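Local coordinates for protein muramoyltetrapeptide carboxypeptidase (Oxalobacter formigenes OXCC13, PDB 6UUK) that probably acts as a serine-type LD-carboxypeptidase of the S66 family, cleaving the terminal residue from muramoyl tetrapeptides of the cell wall, at residues 214-226 / 235-247. Numbering follows the deposited sequence.
Sequences VEGTLWGGNLTML and MPDISGGILFVED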
loop_
_atom_site.group_PDB
_atom_site.type_symbol
_atom_site.label_atom_id
_atom_site.label_comp_id
_atom_site.label_asym_id
_atom_site.label_seq_id
_atom_site.Cartn_x
_atom_site.Cartn_y
_atom_site.Cartn_z
ATOM N N VAL B 214 8.722 2.223 -27.901
ATOM C CA VAL B 214 9.576 1.339 -27.134
ATOM C C VAL B 214 9.131 -0.102 -27.337
ATOM O O VAL B 214 8.078 -0.381 -27.910
ATOM C CB VAL B 214 9.585 1.716 -25.633
ATOM C CG1 VAL B 214 10.196 3.093 -25.436
ATOM C CG2 VAL B 214 8.175 1.668 -25.067
ATOM N N GLU B 215 9.945 -1.039 -26.855
ATOM C CA GLU B 215 9.648 -2.463 -26.968
ATOM C C GLU B 215 10.355 -3.190 -25.835
ATOM O O GLU B 215 11.583 -3.131 -25.733
ATOM C CB GLU B 215 10.092 -3.013 -28.326
ATOM C CG GLU B 215 9.936 -4.518 -28.471
ATOM C CD GLU B 215 10.295 -5.008 -29.860
ATOM O OE1 GLU B 215 10.301 -4.185 -30.800
ATOM O OE2 GLU B 215 10.572 -6.216 -30.012
ATOM N N GLY B 216 9.585 -3.866 -24.991
ATOM C CA GLY B 216 10.154 -4.572 -23.867
ATOM C C GLY B 216 9.189 -5.593 -23.308
ATOM O O GLY B 216 8.150 -5.887 -23.902
ATOM N N THR B 217 9.552 -6.132 -22.146
ATOM C CA THR B 217 8.747 -7.153 -21.489
ATOM C C THR B 217 7.554 -6.502 -20.801
ATOM O O THR B 217 7.723 -5.622 -19.949
ATOM C CB THR B 217 9.589 -7.932 -20.480
ATOM O OG1 THR B 217 10.714 -8.521 -21.146
ATOM C CG2 THR B 217 8.761 -9.031 -19.830
ATOM N N LEU B 218 6.349 -6.932 -21.168
ATOM C CA LEU B 218 5.134 -6.393 -20.574
ATOM C C LEU B 218 4.855 -7.077 -19.241
ATOM O O LEU B 218 4.887 -8.307 -19.147
ATOM C CB LEU B 218 3.950 -6.580 -21.521
ATOM C CG LEU B 218 2.627 -5.946 -21.086
ATOM C CD1 LEU B 218 2.737 -4.428 -21.079
ATOM C CD2 LEU B 218 1.491 -6.401 -21.986
ATOM N N TRP B 219 4.577 -6.276 -18.216
ATOM C CA TRP B 219 4.296 -6.810 -16.890
ATOM C C TRP B 219 3.602 -5.740 -16.063
ATOM O O TRP B 219 3.630 -4.554 -16.400
ATOM C CB TRP B 219 5.575 -7.286 -16.195
ATOM C CG TRP B 219 6.518 -6.182 -15.829
ATOM C CD1 TRP B 219 7.268 -5.427 -16.682
ATOM C CD2 TRP B 219 6.823 -5.719 -14.508
ATOM N NE1 TRP B 219 8.016 -4.515 -15.975
ATOM C CE2 TRP B 219 7.761 -4.675 -14.638
ATOM C CE3 TRP B 219 6.391 -6.082 -13.229
ATOM C CZ2 TRP B 219 8.274 -3.992 -13.538
ATOM C CZ3 TRP B 219 6.902 -5.402 -12.138
ATOM C CH2 TRP B 219 7.834 -4.370 -12.299
ATOM N N GLY B 220 2.974 -6.179 -14.972
ATOM C CA GLY B 220 2.271 -5.305 -14.063
ATOM C C GLY B 220 0.908 -5.867 -13.729
ATOM O O GLY B 220 0.670 -7.075 -13.826
ATOM N N GLY B 221 0.004 -4.976 -13.329
ATOM C CA GLY B 221 -1.343 -5.373 -12.973
ATOM C C GLY B 221 -2.034 -4.384 -12.057
ATOM O O GLY B 221 -2.220 -3.218 -12.418
ATOM N N ASN B 222 -2.422 -4.838 -10.869
ATOM C CA ASN B 222 -3.091 -3.974 -9.907
ATOM C C ASN B 222 -2.065 -3.121 -9.172
ATOM O O ASN B 222 -1.040 -3.630 -8.709
ATOM C CB ASN B 222 -3.903 -4.809 -8.919
ATOM C CG ASN B 222 -4.697 -3.957 -7.950
ATOM O OD1 ASN B 222 -4.240 -3.667 -6.846
ATOM N ND2 ASN B 222 -5.893 -3.551 -8.359
ATOM N N LEU B 223 -2.346 -1.819 -9.065
ATOM C CA LEU B 223 -1.384 -0.903 -8.457
ATOM C C LEU B 223 -1.201 -1.187 -6.971
ATOM O O LEU B 223 -0.085 -1.082 -6.448
ATOM C CB LEU B 223 -1.828 0.543 -8.677
ATOM C CG LEU B 223 -0.929 1.621 -8.066
ATOM C CD1 LEU B 223 0.484 1.524 -8.622
ATOM C CD2 LEU B 223 -1.509 3.004 -8.304
ATOM N N THR B 224 -2.281 -1.545 -6.274
ATOM C CA THR B 224 -2.174 -1.825 -4.846
ATOM C C THR B 224 -1.352 -3.082 -4.590
ATOM O O THR B 224 -0.584 -3.145 -3.623
ATOM C CB THR B 224 -3.568 -1.957 -4.229
ATOM O OG1 THR B 224 -4.323 -0.767 -4.492
ATOM C CG2 THR B 224 -3.474 -2.164 -2.724
HETATM N N MSE B 225 -1.488 -4.086 -5.450
HETATM C CA MSE B 225 -0.764 -5.339 -5.281
HETATM C C MSE B 225 0.696 -5.199 -5.699
HETATM O O MSE B 225 1.565 -5.903 -5.188
HETATM C CB MSE B 225 -1.439 -6.456 -6.078
HETATM C CG MSE B 225 -2.937 -6.541 -5.851
HETATM SE SE MSE B 225 -3.406 -6.652 -3.961
HETATM C CE MSE B 225 -5.306 -6.235 -4.097
ATOM N N LEU B 226 0.963 -4.283 -6.634
ATOM C CA LEU B 226 2.338 -4.037 -7.055
ATOM C C LEU B 226 3.105 -3.240 -6.006
ATOM O O LEU B 226 4.254 -3.565 -5.688
ATOM C CB LEU B 226 2.356 -3.316 -8.403
ATOM C CG LEU B 226 2.011 -4.174 -9.621
ATOM C CD1 LEU B 226 2.028 -3.340 -10.891
ATOM C CD2 LEU B 226 2.971 -5.348 -9.734
HETATM N N MSE B 235 8.824 -9.611 -5.979
HETATM C CA MSE B 235 8.801 -8.606 -7.036
HETATM C C MSE B 235 9.745 -8.980 -8.173
HETATM O O MSE B 235 10.940 -9.182 -7.956
HETATM C CB MSE B 235 9.174 -7.230 -6.477
HETATM C CG MSE B 235 9.423 -6.172 -7.545
HETATM SE SE MSE B 235 7.800 -5.560 -8.437
HETATM C CE MSE B 235 7.154 -4.321 -7.077
ATOM N N PRO B 236 9.206 -9.082 -9.388
ATOM C CA PRO B 236 10.049 -9.434 -10.533
ATOM C C PRO B 236 11.085 -8.355 -10.803
ATOM O O PRO B 236 10.877 -7.174 -10.520
ATOM C CB PRO B 236 9.050 -9.555 -11.690
ATOM C CG PRO B 236 7.725 -9.768 -11.033
ATOM C CD PRO B 236 7.782 -8.996 -9.752
ATOM N N ASP B 237 12.215 -8.783 -11.357
ATOM C CA ASP B 237 13.332 -7.891 -11.649
ATOM C C ASP B 237 13.425 -7.669 -13.158
ATOM O O ASP B 237 14.384 -8.064 -13.830
ATOM C CB ASP B 237 14.624 -8.465 -11.084
ATOM C CG ASP B 237 15.762 -7.465 -11.094
ATOM O OD1 ASP B 237 15.572 -6.309 -11.540
ATOM O OD2 ASP B 237 16.858 -7.842 -10.640
ATOM N N ILE B 238 12.385 -7.024 -13.678
ATOM C CA ILE B 238 12.279 -6.711 -15.098
ATOM C C ILE B 238 13.096 -5.456 -15.380
ATOM O O ILE B 238 12.866 -4.403 -14.774
ATOM C CB ILE B 238 10.809 -6.523 -15.505
ATOM C CG1 ILE B 238 9.991 -7.751 -15.106
ATOM C CG2 ILE B 238 10.676 -6.277 -17.004
ATOM C CD1 ILE B 238 10.469 -9.027 -15.754
ATOM N N SER B 239 14.048 -5.567 -16.298
ATOM C CA SER B 239 14.919 -4.464 -16.677
ATOM C C SER B 239 14.547 -4.034 -18.086
ATOM O O SER B 239 14.640 -4.831 -19.025
ATOM C CB SER B 239 16.389 -4.876 -16.604
ATOM O OG SER B 239 17.232 -3.848 -17.096
ATOM N N GLY B 240 14.104 -2.789 -18.227
ATOM C CA GLY B 240 13.753 -2.265 -19.535
ATOM C C GLY B 240 12.453 -2.800 -20.098
ATOM O O GLY B 240 12.361 -3.046 -21.308
ATOM N N GLY B 241 11.442 -2.989 -19.250
ATOM C CA GLY B 241 10.155 -3.481 -19.683
ATOM C C GLY B 241 9.108 -2.378 -19.766
ATOM O O GLY B 241 9.363 -1.205 -19.507
ATOM N N ILE B 242 7.903 -2.789 -20.145
ATOM C CA ILE B 242 6.755 -1.896 -20.252
ATOM C C ILE B 242 5.796 -2.256 -19.126
ATOM O O ILE B 242 5.175 -3.326 -19.144
ATOM C CB ILE B 242 6.077 -2.000 -21.625
ATOM C CG1 ILE B 242 7.102 -1.777 -22.740
ATOM C CG2 ILE B 242 4.945 -0.992 -21.738
ATOM C CD1 ILE B 242 6.516 -1.841 -24.133
ATOM N N LEU B 243 5.675 -1.367 -18.146
ATOM C CA LEU B 243 4.889 -1.616 -16.945
ATOM C C LEU B 243 3.516 -0.969 -17.076
ATOM O O LEU B 243 3.408 0.195 -17.477
ATOM C CB LEU B 243 5.612 -1.077 -15.709
ATOM C CG LEU B 243 4.936 -1.278 -14.352
ATOM C CD1 LEU B 243 4.867 -2.751 -13.996
ATOM C CD2 LEU B 243 5.668 -0.500 -13.272
ATOM N N PHE B 244 2.472 -1.725 -16.738
ATOM C CA PHE B 244 1.105 -1.229 -16.747
ATOM C C PHE B 244 0.473 -1.430 -15.376
ATOM O O PHE B 244 0.746 -2.418 -14.688
ATOM C CB PHE B 244 0.257 -1.924 -17.828
ATOM C CG PHE B 244 0.006 -3.384 -17.567
ATOM C CD1 PHE B 244 0.925 -4.341 -17.966
ATOM C CD2 PHE B 244 -1.157 -3.801 -16.939
ATOM C CE1 PHE B 244 0.693 -5.684 -17.732
ATOM C CE2 PHE B 244 -1.393 -5.141 -16.702
ATOM C CZ PHE B 244 -0.467 -6.085 -17.099
ATOM N N VAL B 245 -0.375 -0.477 -14.980
ATOM C CA VAL B 245 -1.020 -0.492 -13.673
ATOM C C VAL B 245 -2.482 -0.090 -13.820
ATOM O O VAL B 245 -2.885 0.540 -14.800
ATOM C CB VAL B 245 -0.318 0.441 -12.660
ATOM C CG1 VAL B 245 1.069 -0.078 -12.322
ATOM C CG2 VAL B 245 -0.244 1.858 -13.206
ATOM N N GLU B 246 -3.276 -0.466 -12.819
ATOM C CA GLU B 246 -4.682 -0.094 -12.742
ATOM C C GLU B 246 -5.148 -0.278 -11.304
ATOM O O GLU B 246 -4.506 -0.974 -10.513
ATOM C CB GLU B 246 -5.542 -0.917 -13.710
ATOM C CG GLU B 246 -5.404 -2.431 -13.576
ATOM C CD GLU B 246 -6.212 -3.003 -12.426
ATOM O OE1 GLU B 246 -5.754 -3.987 -11.807
ATOM O OE2 GLU B 246 -7.302 -2.467 -12.138
ATOM N N ASP B 247 -6.276 0.349 -10.978
ATOM C CA ASP B 247 -6.819 0.282 -9.627
ATOM C C ASP B 247 -8.238 0.836 -9.638
ATOM O O ASP B 247 -8.691 1.420 -10.625
ATOM C CB ASP B 247 -5.945 1.052 -8.633
ATOM C CG ASP B 247 -5.797 0.333 -7.308
ATOM O OD1 ASP B 247 -6.704 -0.444 -6.946
ATOM O OD2 ASP B 247 -4.770 0.545 -6.629
HETATM O O HOH W 1 12.387 -6.037 -20.848
#
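W219 bonds I242 O through its backbone N and F244 N through its O, in the middle of a ladder that joins two strands running the same way, 4° apart. I242 N to T217 O comes before that pair; after it come G221 N to F244 O, a weak bond from E246 N to G221 O, and L223 N to E246 O at 2.7 Å.

Apolar packing centres on W219. Its indole is sandwiched: L243 CD1 sits over the middle of the six-membered ring, 3.4 Å from its centroid, while I238 CG1 lies 3.7 Å from the centroid of the five-membered ring on the opposite face. SE of selenomethionine M235 meets the ring edge at W219 CZ3 (3.8 Å), a Met-aromatic contact; the chain, bent at chi2 and chi3, brings SE there. With an alanine in place of W219, I238 and L243 would probably face a gap, and Q271, which accepts from NE1, would be left without that donor. On the sheet's other side, F244 holds CG between the backbone N and the carbonyl carbon (chi1 68°), which lays its ring over G220 C and G221 N; a CB on G220 would collide with F244 O.

Polar side chains gather where the strands end. T224 OG1 is 2.5 Å from D247 OD2, bonded through the carboxylate's syn lone pair. N222 caps the helix that follows, its OD1 taking M225 N on a lone pair, and its ND2 reaches E246 OE1 in a weak, 3.5 Å bond with amide and carboxylate planes 63° apart. E246 OE2 is in a weak hydrogen bond with ND1 of H316; both are predicted charge-relay residues.

This is a beta-alpha-beta unit in the C-terminal domain: strand 328-333 flanks 213-222, strand 273-280 flanks 242-248, helix 155-163 packs on W219 and L226, and helix 252-264 on L223 and T224.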